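Local atomic coordinates of penicillin-binding protein 1A (Mycobacterium tuberculosis, PDB entry 5CRF), a protein that builds mycobacterial peptidoglycan, polymerising glycan strands with its transglycosylase domain and cross-linking their peptides with its penicillin-sensitive transpeptidase domain, the part crystallised here. Residues A268-I273 and D287-T292; F99-L104 and S216-L221; P229-Q234 and F245-A250; G30-T35 and K235-N240. All coordinates share one frame; numbering follows the deposited sequence.

Interaction 1 (A268-I273 and D287-T292)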
loop_
_atom_site.group_PDB
_atom_site.type_symbol
_atom_site.label_atom_id
_atom_site.label_comp_id
_atom_site.label_asym_id
_atom_site.label_seq_id
_atom_site.Cartn_x
_atom_site.Cartn_y
_atom_site.Cartn_z
ATOM N N ALA A 268 1.963 -11.110 -9.819
ATOM C CA ALA A 268 1.675 -11.311 -11.245
ATOM C C ALA A 268 0.424 -10.515 -11.653
ATOM O O ALA A 268 0.389 -9.905 -12.707
ATOM C CB ALA A 268 1.425 -12.780 -11.562
ATOM N N ALA A 269 -0.601 -10.521 -10.801
ATOM C CA ALA A 269 -1.848 -9.786 -11.109
ATOM C C ALA A 269 -1.613 -8.269 -11.105
ATOM O O ALA A 269 -2.296 -7.527 -11.817
ATOM C CB ALA A 269 -2.920 -10.138 -10.099
HETATM N N MSE A 270 -0.716 -7.831 -10.247
HETATM C CA MSE A 270 -0.391 -6.400 -10.084
HETATM C C MSE A 270 0.619 -5.861 -11.101
HETATM O O MSE A 270 0.731 -4.626 -11.302
HETATM C CB MSE A 270 0.065 -6.129 -8.644
HETATM C CG MSE A 270 -1.057 -6.235 -7.636
HETATM SE SE MSE A 270 -0.347 -6.115 -5.785
HETATM C CE MSE A 270 0.429 -4.330 -5.893
ATOM N N GLU A 271 1.395 -6.744 -11.729
ATOM C CA GLU A 271 2.422 -6.250 -12.657
ATOM C C GLU A 271 1.956 -5.266 -13.760
ATOM O O GLU A 271 2.640 -4.306 -14.040
ATOM C CB GLU A 271 3.181 -7.429 -13.345
ATOM C CG GLU A 271 4.363 -7.853 -12.544
ATOM C CD GLU A 271 5.097 -8.976 -13.203
ATOM O OE1 GLU A 271 4.626 -10.111 -13.086
ATOM O OE2 GLU A 271 6.068 -8.713 -13.912
ATOM N N PRO A 272 0.808 -5.542 -14.412
ATOM C CA PRO A 272 0.309 -4.624 -15.475
ATOM C C PRO A 272 -0.278 -3.317 -14.989
ATOM O O PRO A 272 -0.590 -2.401 -15.804
ATOM C CB PRO A 272 -0.806 -5.434 -16.196
ATOM C CG PRO A 272 -1.093 -6.605 -15.318
ATOM C CD PRO A 272 -0.010 -6.759 -14.284
ATOM N N ILE A 273 -0.467 -3.197 -13.680
ATOM C CA ILE A 273 -1.354 -2.110 -13.214
ATOM C C ILE A 273 -0.740 -0.726 -13.326
ATOM O O ILE A 273 -1.426 0.211 -13.704
ATOM C CB ILE A 273 -1.873 -2.425 -11.813
ATOM C CG1 ILE A 273 -2.735 -3.684 -11.885
ATOM C CG2 ILE A 273 -2.662 -1.265 -11.253
ATOM C CD1 ILE A 273 -3.381 -4.186 -10.594
ATOM N N ASP A 287 10.271 -3.071 -14.306
ATOM C CA ASP A 287 9.009 -3.704 -13.915
ATOM C C ASP A 287 8.585 -3.236 -12.538
ATOM O O ASP A 287 9.415 -2.864 -11.695
ATOM C CB ASP A 287 9.132 -5.256 -13.878
ATOM C CG ASP A 287 9.397 -5.884 -15.270
ATOM O OD1 ASP A 287 9.287 -5.171 -16.291
ATOM O OD2 ASP A 287 9.789 -7.083 -15.311
ATOM N N SER A 288 7.277 -3.274 -12.313
ATOM C CA SER A 288 6.698 -2.992 -11.019
ATOM C C SER A 288 5.406 -3.759 -10.808
ATOM O O SER A 288 4.839 -4.327 -11.766
ATOM C CB SER A 288 6.366 -1.508 -10.839
ATOM O OG SER A 288 5.388 -1.069 -11.800
ATOM N N ALA A 289 4.918 -3.730 -9.568
ATOM C CA ALA A 289 3.629 -4.316 -9.208
ATOM C C ALA A 289 2.929 -3.277 -8.373
ATOM O O ALA A 289 3.476 -2.883 -7.330
ATOM C CB ALA A 289 3.826 -5.574 -8.380
ATOM N N ALA A 290 1.746 -2.850 -8.797
ATOM C CA ALA A 290 1.123 -1.709 -8.163
ATOM C C ALA A 290 -0.378 -1.862 -8.068
ATOM O O ALA A 290 -0.983 -2.730 -8.705
ATOM C CB ALA A 290 1.471 -0.414 -8.908
ATOM N N LYS A 291 -0.965 -1.000 -7.265
ATOM C CA LYS A 291 -2.393 -0.962 -7.087
ATOM C C LYS A 291 -2.817 0.467 -6.726
ATOM O O LYS A 291 -2.330 1.039 -5.764
ATOM C CB LYS A 291 -2.887 -1.900 -5.988
ATOM C CG LYS A 291 -4.396 -1.964 -5.840
ATOM C CD LYS A 291 -5.126 -2.797 -6.911
ATOM C CE LYS A 291 -6.643 -2.503 -6.910
ATOM N NZ LYS A 291 -7.009 -1.135 -7.476
ATOM N N THR A 292 -3.779 0.976 -7.489
ATOM C CA THR A 292 -4.374 2.314 -7.226
ATOM C C THR A 292 -5.523 2.160 -6.227
ATOM O O THR A 292 -6.104 1.066 -6.036
ATOM C CB THR A 292 -4.972 2.919 -8.496
ATOM O OG1 THR A 292 -5.927 1.996 -9.058
ATOM C CG2 THR A 292 -3.886 3.246 -9.514
HETATM O O HOH W 1 2.701 -2.243 -12.043
HETATM O O HOH W 2 5.597 -4.360 -14.536
HETATM O O HOH W 3 8.997 -9.170 -13.779
#
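Ala290 N donates to Met270 O across 3.2 Å, the one direct hydrogen bond between the two segments, and it is nearly straight at the hydrogen (166°). The donor stands well above the carbonyl plane. Ile273 N bonds the same oxygen at 3.0 Å from the opposite face, so a turn of the chain and the strand edge grip Met270 O from two sides. Two CA-H...O contacts lie alongside: Ala289 CA approaches Met270 O, and Glu271 CA lies 3.2 Å from Ser288 O.

The side-chain packing gathers round the Ala290 peptide. Met270, modelled as selenomethionine, bends at its third torsion (61°), bringing CE to 3.4 Å from Ala290 C, while its CB packs against Ala289 CB. On the carbonyl side Ile273 CB comes to 3.2 Å from Ala290 O, with CG2 and CD1 also close. That oxygen is buried with no polar partner.

The strand being held is 289-296, an outermost strand of the five-stranded sheet of the penicillin-binding fold. Its Lys291 and Thr292 begin the KTG motif, which in this family lines the active site. Lys291 leads away from segment 268-273, kinked at chi2 and chi4, and gives NZ to Thr292 O and to Ser150 OG; Ser97, the probable acyl-ester nucleophile, is nearby.

Polar contacts at the other end run through water. One water bridges Ser288 N and Glu271 O. Another donates to both Asp287 OD2, at 2.7 Å, and Glu271 OE2, linking two carboxylates whose like charges would probably repel; their oxygens OD2 and OE2 are 4.3 Å apart.

Interaction 2 (F99-L104 and S216-L221)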
loop_
_atom_site.group_PDB
_atom_site.type_symbol
_atom_site.label_atom_id
_atom_site.label_comp_id
_atom_site.label_asym_id
_atom_site.label_seq_id
_atom_site.Cartn_x
_atom_site.Cartn_y
_atom_site.Cartn_z
ATOM N N PHE A 99 -7.542 -1.627 -0.990
ATOM C CA PHE A 99 -7.504 -2.655 0.049
ATOM C C PHE A 99 -7.796 -4.063 -0.495
ATOM O O PHE A 99 -7.467 -5.025 0.134
ATOM C CB PHE A 99 -8.490 -2.369 1.163
ATOM C CG PHE A 99 -8.004 -2.820 2.508
ATOM C CD1 PHE A 99 -6.876 -2.249 3.087
ATOM C CD2 PHE A 99 -8.655 -3.839 3.200
ATOM C CE1 PHE A 99 -6.407 -2.679 4.343
ATOM C CE2 PHE A 99 -8.203 -4.264 4.419
ATOM C CZ PHE A 99 -7.071 -3.691 4.982
ATOM N N LYS A 100 -8.447 -4.155 -1.652
ATOM C CA LYS A 100 -8.956 -5.455 -2.117
ATOM C C LYS A 100 -7.833 -6.425 -2.498
ATOM O O LYS A 100 -8.090 -7.612 -2.626
ATOM C CB LYS A 100 -9.977 -5.285 -3.234
ATOM C CG LYS A 100 -9.480 -4.596 -4.461
ATOM C CD LYS A 100 -10.608 -4.573 -5.492
ATOM C CE LYS A 100 -10.305 -3.707 -6.666
ATOM N NZ LYS A 100 -10.810 -2.370 -6.248
ATOM N N VAL A 101 -6.601 -5.941 -2.570
ATOM C CA VAL A 101 -5.425 -6.807 -2.697
ATOM C C VAL A 101 -5.438 -7.882 -1.573
ATOM O O VAL A 101 -5.016 -9.034 -1.796
ATOM C CB VAL A 101 -4.132 -5.966 -2.716
ATOM C CG1 VAL A 101 -2.913 -6.813 -2.591
ATOM C CG2 VAL A 101 -4.027 -5.146 -4.008
ATOM N N PHE A 102 -5.912 -7.521 -0.372
ATOM C CA PHE A 102 -5.954 -8.494 0.736
ATOM C C PHE A 102 -7.032 -9.531 0.566
ATOM O O PHE A 102 -6.902 -10.624 1.050
ATOM C CB PHE A 102 -5.982 -7.754 2.088
ATOM C CG PHE A 102 -4.804 -6.832 2.237
ATOM C CD1 PHE A 102 -3.503 -7.344 2.186
ATOM C CD2 PHE A 102 -4.990 -5.472 2.357
ATOM C CE1 PHE A 102 -2.416 -6.476 2.199
ATOM C CE2 PHE A 102 -3.895 -4.597 2.406
ATOM C CZ PHE A 102 -2.620 -5.111 2.374
ATOM N N ALA A 103 -8.091 -9.195 -0.175
ATOM C CA ALA A 103 -9.104 -10.166 -0.489
ATOM C C ALA A 103 -8.559 -11.167 -1.533
ATOM O O ALA A 103 -8.886 -12.356 -1.483
ATOM C CB ALA A 103 -10.388 -9.511 -1.029
ATOM N N LEU A 104 -7.744 -10.681 -2.450
ATOM C CA LEU A 104 -7.023 -11.571 -3.389
ATOM C C LEU A 104 -6.086 -12.516 -2.626
ATOM O O LEU A 104 -6.108 -13.711 -2.886
ATOM C CB LEU A 104 -6.256 -10.786 -4.461
ATOM C CG LEU A 104 -5.622 -11.691 -5.527
ATOM C CD1 LEU A 104 -6.601 -12.668 -6.138
ATOM C CD2 LEU A 104 -4.925 -10.841 -6.592
ATOM N N SER A 216 4.270 -1.393 4.201
ATOM C CA SER A 216 4.801 -2.596 4.850
ATOM C C SER A 216 4.162 -3.878 4.368
ATOM O O SER A 216 4.846 -4.855 4.089
ATOM C CB SER A 216 4.617 -2.462 6.347
ATOM O OG SER A 216 5.048 -3.604 7.047
ATOM N N ALA A 217 2.835 -3.878 4.287
ATOM C CA ALA A 217 2.100 -5.047 3.816
ATOM C C ALA A 217 2.442 -5.363 2.370
ATOM O O ALA A 217 2.653 -6.555 2.024
ATOM C CB ALA A 217 0.595 -4.840 3.991
ATOM N N TYR A 218 2.558 -4.333 1.520
ATOM C CA TYR A 218 2.973 -4.581 0.131
ATOM C C TYR A 218 4.458 -5.039 0.041
ATOM O O TYR A 218 4.819 -5.822 -0.887
ATOM C CB TYR A 218 2.697 -3.375 -0.778
ATOM C CG TYR A 218 1.266 -3.187 -1.216
ATOM C CD1 TYR A 218 0.222 -3.214 -0.325
ATOM C CD2 TYR A 218 0.976 -2.896 -2.517
ATOM C CE1 TYR A 218 -1.116 -2.961 -0.737
ATOM C CE2 TYR A 218 -0.320 -2.660 -2.946
ATOM C CZ TYR A 218 -1.370 -2.698 -2.073
ATOM O OH TYR A 218 -2.645 -2.453 -2.566
ATOM N N ALA A 219 5.273 -4.598 1.008
ATOM C CA ALA A 219 6.678 -5.065 1.061
ATOM C C ALA A 219 6.706 -6.581 1.345
ATOM O O ALA A 219 7.529 -7.336 0.807
ATOM C CB ALA A 219 7.446 -4.334 2.143
ATOM N N THR A 220 5.789 -7.041 2.176
ATOM C CA THR A 220 5.685 -8.514 2.400
ATOM C C THR A 220 5.458 -9.272 1.076
ATOM O O THR A 220 6.069 -10.331 0.812
ATOM C CB THR A 220 4.571 -8.798 3.415
ATOM O OG1 THR A 220 4.936 -8.196 4.628
ATOM C CG2 THR A 220 4.337 -10.247 3.640
ATOM N N LEU A 221 4.556 -8.744 0.250
ATOM C CA LEU A 221 4.265 -9.289 -1.068
ATOM C C LEU A 221 5.492 -9.234 -1.943
ATOM O O LEU A 221 5.785 -10.241 -2.642
ATOM C CB LEU A 221 3.076 -8.546 -1.729
ATOM C CG LEU A 221 1.726 -8.763 -1.037
ATOM C CD1 LEU A 221 0.720 -7.794 -1.622
ATOM C CD2 LEU A 221 1.171 -10.164 -1.219
#
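Val101 and Phe102, which meet helix 211-222 here, follow directly on Ser97-Lys100, the SxxK motif of the penicillin-binding fold. The two backbones stay well apart, with Val101 CA 9.1 Å from Tyr218 CA, so side chains alone span the gap.

Val101 faces the other helix and divides its branches between two partners. With CG1 anti to the backbone N (chi1 169°), that methyl reaches Leu221 CD1 at 3.9 Å. The second branch, CG2, meets the far end of Tyr218: it lies 3.4 Å from the hydroxyl OH and somewhat farther from CZ. The Val101 and Tyr218 side chains come from opposite directions.

Phe102 advances the end of its ring. CZ comes to 3.6 Å from Ala217 CB, and CE1 touches the same methyl less closely. CZ also lies 4.1 Å from Tyr218 CE1, where the two aromatic side chains cross at a slant. Behind it the ring is steadied by its own segment, as Phe102 CD2 sits 3.6 Å above the plane of the Phe99 ring, over its centre. Ala173 and Ala176 of helix 166-176 also press on Phe102, while Val266 of helix 260-270 touches both Val101 and Leu221.

No hydrogen bond crosses between the two segments. The polar end of Tyr218 is nevertheless satisfied, because OH bonds to Ser98 O, just before 99-104. Shape and hydrophobic burial therefore hold the helices together, and that single tyrosine hydroxyl, passing beside Val101, ties helix 211-222 to the backbone of the SxxK motif.

Interaction 3 (P229-Q234 and F245-A250)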
loop_
_atom_site.group_PDB
_atom_site.type_symbol
_atom_site.label_atom_id
_atom_site.label_comp_id
_atom_site.label_asym_id
_atom_site.label_seq_id
_atom_site.Cartn_x
_atom_site.Cartn_y
_atom_site.Cartn_z
ATOM N N PRO A 229 9.168 -6.497 10.443
ATOM C CA PRO A 229 8.562 -5.308 11.034
ATOM C C PRO A 229 9.240 -4.017 10.559
ATOM O O PRO A 229 10.475 -3.957 10.396
ATOM C CB PRO A 229 8.694 -5.517 12.546
ATOM C CG PRO A 229 8.889 -6.964 12.721
ATOM C CD PRO A 229 9.556 -7.486 11.470
ATOM N N PRO A 230 8.426 -3.036 10.189
ATOM C CA PRO A 230 9.007 -1.784 9.738
ATOM C C PRO A 230 9.760 -1.088 10.847
ATOM O O PRO A 230 9.316 -1.083 11.971
ATOM C CB PRO A 230 7.781 -0.957 9.278
ATOM C CG PRO A 230 6.575 -1.726 9.602
ATOM C CD PRO A 230 6.958 -3.103 10.011
ATOM N N HIS A 231 10.905 -0.521 10.534
ATOM C CA HIS A 231 11.677 0.173 11.542
ATOM C C HIS A 231 12.484 1.306 10.954
ATOM O O HIS A 231 12.758 1.327 9.773
ATOM C CB HIS A 231 12.586 -0.817 12.298
ATOM C CG HIS A 231 13.577 -1.482 11.422
ATOM N ND1 HIS A 231 13.231 -2.490 10.548
ATOM C CD2 HIS A 231 14.874 -1.201 11.186
ATOM C CE1 HIS A 231 14.291 -2.833 9.848
ATOM N NE2 HIS A 231 15.303 -2.069 10.216
ATOM N N PHE A 232 12.790 2.283 11.809
ATOM C CA PHE A 232 13.522 3.460 11.420
ATOM C C PHE A 232 14.981 3.487 11.908
ATOM O O PHE A 232 15.735 4.358 11.471
ATOM C CB PHE A 232 12.818 4.702 12.018
ATOM C CG PHE A 232 11.433 5.002 11.432
ATOM C CD1 PHE A 232 10.295 4.364 11.924
ATOM C CD2 PHE A 232 11.261 5.988 10.444
ATOM C CE1 PHE A 232 9.021 4.658 11.431
ATOM C CE2 PHE A 232 9.965 6.289 9.954
ATOM C CZ PHE A 232 8.876 5.612 10.438
ATOM N N VAL A 233 15.311 2.658 12.891
ATOM C CA VAL A 233 16.648 2.690 13.518
ATOM C C VAL A 233 17.504 1.545 12.988
ATOM O O VAL A 233 17.112 0.396 13.137
ATOM C CB VAL A 233 16.519 2.600 14.997
ATOM C CG1 VAL A 233 17.911 2.596 15.610
ATOM C CG2 VAL A 233 15.747 3.847 15.482
ATOM N N GLN A 234 18.632 1.901 12.391
ATOM C CA GLN A 234 19.606 0.993 11.898
ATOM C C GLN A 234 20.657 0.692 12.935
ATOM O O GLN A 234 21.086 -0.468 13.076
ATOM C CB GLN A 234 20.290 1.593 10.666
ATOM C CG GLN A 234 21.256 0.675 9.943
ATOM C CD GLN A 234 20.644 -0.669 9.485
ATOM O OE1 GLN A 234 19.473 -0.745 9.124
ATOM N NE2 GLN A 234 21.449 -1.735 9.539
ATOM N N PHE A 245 22.829 -1.059 19.735
ATOM C CA PHE A 245 21.885 -1.737 18.892
ATOM C C PHE A 245 22.406 -1.656 17.445
ATOM O O PHE A 245 22.939 -0.620 16.991
ATOM C CB PHE A 245 20.508 -1.082 19.002
ATOM C CG PHE A 245 19.526 -1.605 18.011
ATOM C CD1 PHE A 245 18.863 -2.794 18.246
ATOM C CD2 PHE A 245 19.276 -0.924 16.842
ATOM C CE1 PHE A 245 17.939 -3.296 17.315
ATOM C CE2 PHE A 245 18.374 -1.420 15.904
ATOM C CZ PHE A 245 17.698 -2.628 16.159
ATOM N N ASP A 246 22.215 -2.737 16.706
ATOM C CA ASP A 246 22.621 -2.787 15.301
ATOM C C ASP A 246 21.691 -3.753 14.581
ATOM O O ASP A 246 21.793 -4.962 14.764
ATOM C CB ASP A 246 24.088 -3.224 15.179
ATOM C CG ASP A 246 24.695 -2.958 13.773
ATOM O OD1 ASP A 246 23.953 -2.787 12.768
ATOM O OD2 ASP A 246 25.946 -2.963 13.671
ATOM N N ALA A 247 20.787 -3.227 13.758
ATOM C CA ALA A 247 19.872 -4.092 12.980
ATOM C C ALA A 247 20.669 -5.050 12.078
ATOM O O ALA A 247 20.158 -6.117 11.700
ATOM C CB ALA A 247 18.928 -3.250 12.138
ATOM N N SER A 248 21.893 -4.666 11.700
ATOM C CA SER A 248 22.717 -5.513 10.822
ATOM C C SER A 248 23.109 -6.818 11.507
ATOM O O SER A 248 23.165 -7.850 10.851
ATOM C CB SER A 248 23.989 -4.787 10.327
ATOM O OG SER A 248 25.057 -4.777 11.294
ATOM N N THR A 249 23.363 -6.786 12.812
ATOM C CA THR A 249 23.819 -7.988 13.526
ATOM C C THR A 249 22.715 -8.968 13.942
ATOM O O THR A 249 23.038 -10.112 14.254
ATOM C CB THR A 249 24.670 -7.632 14.770
ATOM O OG1 THR A 249 23.897 -6.855 15.682
ATOM C CG2 THR A 249 25.948 -6.871 14.361
ATOM N N ALA A 250 21.444 -8.548 13.919
ATOM C CA ALA A 250 20.319 -9.362 14.449
ATOM C C ALA A 250 19.871 -10.517 13.526
ATOM O O ALA A 250 20.385 -10.655 12.410
ATOM C CB ALA A 250 19.124 -8.452 14.752
HETATM O O HOH W 4 24.307 -1.195 10.488
#
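Ala247 N donates to Gln234 O at 2.9 Å, with an angle of 160° at the hydrogen, and this bond pins the tight half of the contact. Beside it the Phe245 ring brings CE2 to 3.5 Å from Val233 O, the oxygen lying at the ring edge and in its plane. Val233 CG1 packs on Phe245 CD2 at 4.0 Å. Gln234 starts away from its partner, but a bend at chi2 (56°) swings the amide back over Ala247, where NE2 lies 3.9 Å from CB.

The outer half is looser and wet. A water joins Gln234 NE2 to Asp246 OD1, whose side chains do not meet directly. The same OD1 accepts Ser248 N and, at 2.7 Å, Ser248 OG, both from one face of the carboxylate; the bond from Ser248 N makes an Asx turn where the chain leaves strand 243-246.

Strands 233-237 and 243-246 form a beta hairpin, and the contact lies at its open end, remote from the active site. Helix 3-19 packs on it: Leu18 touches Phe245, and Glu14 accepts from the backbone N of Phe232 and Val233. Nearby, Phe232 meets Tyr77 of strand 74-78 edge-to-face.

Interaction 4 (G30-T35 and K235-N240)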
loop_
_atom_site.group_PDB
_atom_site.type_symbol
_atom_site.label_atom_id
_atom_site.label_comp_id
_atom_site.label_asym_id
_atom_site.label_seq_id
_atom_site.Cartn_x
_atom_site.Cartn_y
_atom_site.Cartn_z
ATOM N N GLY A 30 23.594 11.384 25.090
ATOM C CA GLY A 30 24.532 11.702 24.016
ATOM C C GLY A 30 24.714 10.619 22.936
ATOM O O GLY A 30 25.815 10.488 22.385
ATOM N N LEU A 31 23.629 9.917 22.596
ATOM C CA LEU A 31 23.669 8.801 21.672
ATOM C C LEU A 31 23.806 9.314 20.251
ATOM O O LEU A 31 23.375 10.440 19.917
ATOM C CB LEU A 31 22.414 7.968 21.772
ATOM C CG LEU A 31 22.081 7.362 23.141
ATOM C CD1 LEU A 31 20.801 6.572 23.097
ATOM C CD2 LEU A 31 23.232 6.520 23.648
ATOM N N VAL A 32 24.357 8.467 19.402
ATOM C CA VAL A 32 24.343 8.742 17.970
ATOM C C VAL A 32 23.566 7.648 17.275
ATOM O O VAL A 32 23.922 6.465 17.315
ATOM C CB VAL A 32 25.756 8.863 17.378
ATOM C CG1 VAL A 32 25.657 9.066 15.887
ATOM C CG2 VAL A 32 26.473 10.008 18.021
ATOM N N VAL A 33 22.458 8.060 16.674
ATOM C CA VAL A 33 21.479 7.141 16.070
ATOM C C VAL A 33 21.617 7.251 14.536
ATOM O O VAL A 33 21.546 8.383 13.939
ATOM C CB VAL A 33 20.036 7.480 16.539
ATOM C CG1 VAL A 33 19.004 6.506 15.960
ATOM C CG2 VAL A 33 19.975 7.494 18.036
ATOM N N THR A 34 21.879 6.119 13.915
ATOM C CA THR A 34 21.801 5.980 12.495
ATOM C C THR A 34 20.415 5.485 12.111
ATOM O O THR A 34 19.989 4.393 12.570
ATOM C CB THR A 34 22.893 5.038 11.993
ATOM O OG1 THR A 34 24.198 5.525 12.399
ATOM C CG2 THR A 34 22.848 4.933 10.471
ATOM N N THR A 35 19.709 6.252 11.268
ATOM C CA THR A 35 18.407 5.817 10.794
ATOM C C THR A 35 18.543 4.884 9.572
ATOM O O THR A 35 19.631 4.729 8.981
ATOM C CB THR A 35 17.512 7.010 10.393
ATOM O OG1 THR A 35 17.951 7.510 9.134
ATOM C CG2 THR A 35 17.586 8.126 11.475
ATOM N N LYS A 235 21.122 1.720 13.623
ATOM C CA LYS A 235 22.202 1.517 14.596
ATOM C C LYS A 235 22.191 2.609 15.651
ATOM O O LYS A 235 21.818 3.796 15.395
ATOM C CB LYS A 235 23.548 1.502 13.882
ATOM C CG LYS A 235 24.724 0.947 14.656
ATOM C CD LYS A 235 25.972 0.981 13.780
ATOM C CE LYS A 235 27.168 0.453 14.533
ATOM N NZ LYS A 235 28.416 0.519 13.694
ATOM N N VAL A 236 22.593 2.207 16.844
ATOM C CA VAL A 236 22.720 3.136 17.957
ATOM C C VAL A 236 24.068 2.937 18.625
ATOM O O VAL A 236 24.373 1.822 19.054
ATOM C CB VAL A 236 21.599 2.976 19.006
ATOM C CG1 VAL A 236 21.690 4.075 20.041
ATOM C CG2 VAL A 236 20.258 3.008 18.292
ATOM N N VAL A 237 24.831 4.010 18.772
ATOM C CA VAL A 237 26.102 3.925 19.502
ATOM C C VAL A 237 26.098 4.932 20.648
ATOM O O VAL A 237 25.441 5.991 20.574
ATOM C CB VAL A 237 27.307 4.186 18.563
ATOM C CG1 VAL A 237 27.228 3.245 17.371
ATOM C CG2 VAL A 237 27.306 5.611 18.069
ATOM N N SER A 238 26.841 4.593 21.696
ATOM C CA SER A 238 26.962 5.423 22.872
ATOM C C SER A 238 27.861 6.666 22.560
ATOM O O SER A 238 28.493 6.708 21.529
ATOM C CB SER A 238 27.527 4.597 24.037
ATOM O OG SER A 238 28.933 4.360 23.895
ATOM N N ALA A 239 27.909 7.611 23.486
ATOM C CA ALA A 239 28.741 8.819 23.398
ATOM C C ALA A 239 30.210 8.472 23.009
ATOM O O ALA A 239 30.771 9.026 22.023
ATOM C CB ALA A 239 28.719 9.513 24.758
ATOM N N ASN A 240 30.735 7.459 23.661
ATOM C CA ASN A 240 32.090 6.927 23.316
ATOM C C ASN A 240 32.199 5.644 22.431
ATOM O O ASN A 240 33.183 4.885 22.541
ATOM C CB ASN A 240 32.854 6.755 24.601
ATOM C CG ASN A 240 32.174 5.802 25.543
ATOM O OD1 ASN A 240 31.436 4.923 25.103
ATOM N ND2 ASN A 240 32.377 5.992 26.834
HETATM O O HOH W 5 24.918 5.078 15.103
#
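Val236 CG1 is the apolar centre: Leu31 CD1 lies 4.0 Å from it and Val33 CG2 slightly farther. Val33 and Val236 form a non-hydrogen-bonded antiparallel pair, their side chains on the face covered by Val11 and Leu15 of helix 3-19. Leu31 slants across Val236 and sets its other methyl, CD2, against Ser238 CA. Through the sheet, on the reverse face, Val32 CB meets Val237 CG2 at 3.7 Å.

Outward from these side chains come the backbone bonds. Val32 pairs with Val237 and Thr34 with Lys235, each pair hydrogen-bonded in both directions. Val32 N reaches Val237 O in the carbonyl plane at 2.9 Å, almost straight (173°), and Thr34 N reaches Lys235 O at 2.8 Å. The strands run antiparallel, their short axes 169° apart.

The polar edge lies on the reverse face. Thr34 CB lies beside Lys235 CB, and a water there donates to Val32 O at 2.8 Å while also bonding Thr34 OG1; its bond to Lys235 O is weak. Lys235 runs fully extended away from Thr34, past Val243 and Asp246. At the far end Gly30 O receives a CA-H...O contact from Ala239 CA.

The chemistry thus differs by face: hydrocarbon against helix 3-19 and a watered, mixed surface behind, with four backbone bonds stitching a strand from the start of the chain to residues two hundred positions later.

How the interactions relate
Interactions 1 and 2 lie beside the probable active site, their centres 12 Å apart and in direct touch: Tyr218 packs on Met270, and Lys291 lies against Val101 and Lys100, bringing the KTG and SxxK motifs together. Interactions 3 and 4, with centres 13 Å apart, share strand 233-237 in a small three-stranded antiparallel sheet, where 32-35 and 243-246 flank it. Between the pairs, Ser216 OG meets Pro230 CG, so interaction 2 touches interaction 3; interactions 1 and 4 stay about 24 Å apart at their nearest atoms. Along the chain interaction 4 encloses interaction 2 and crosses interaction 3, while interaction 1 follows last. The outlying sheet therefore ties residues near the chain's start to a hairpin two hundred residues later.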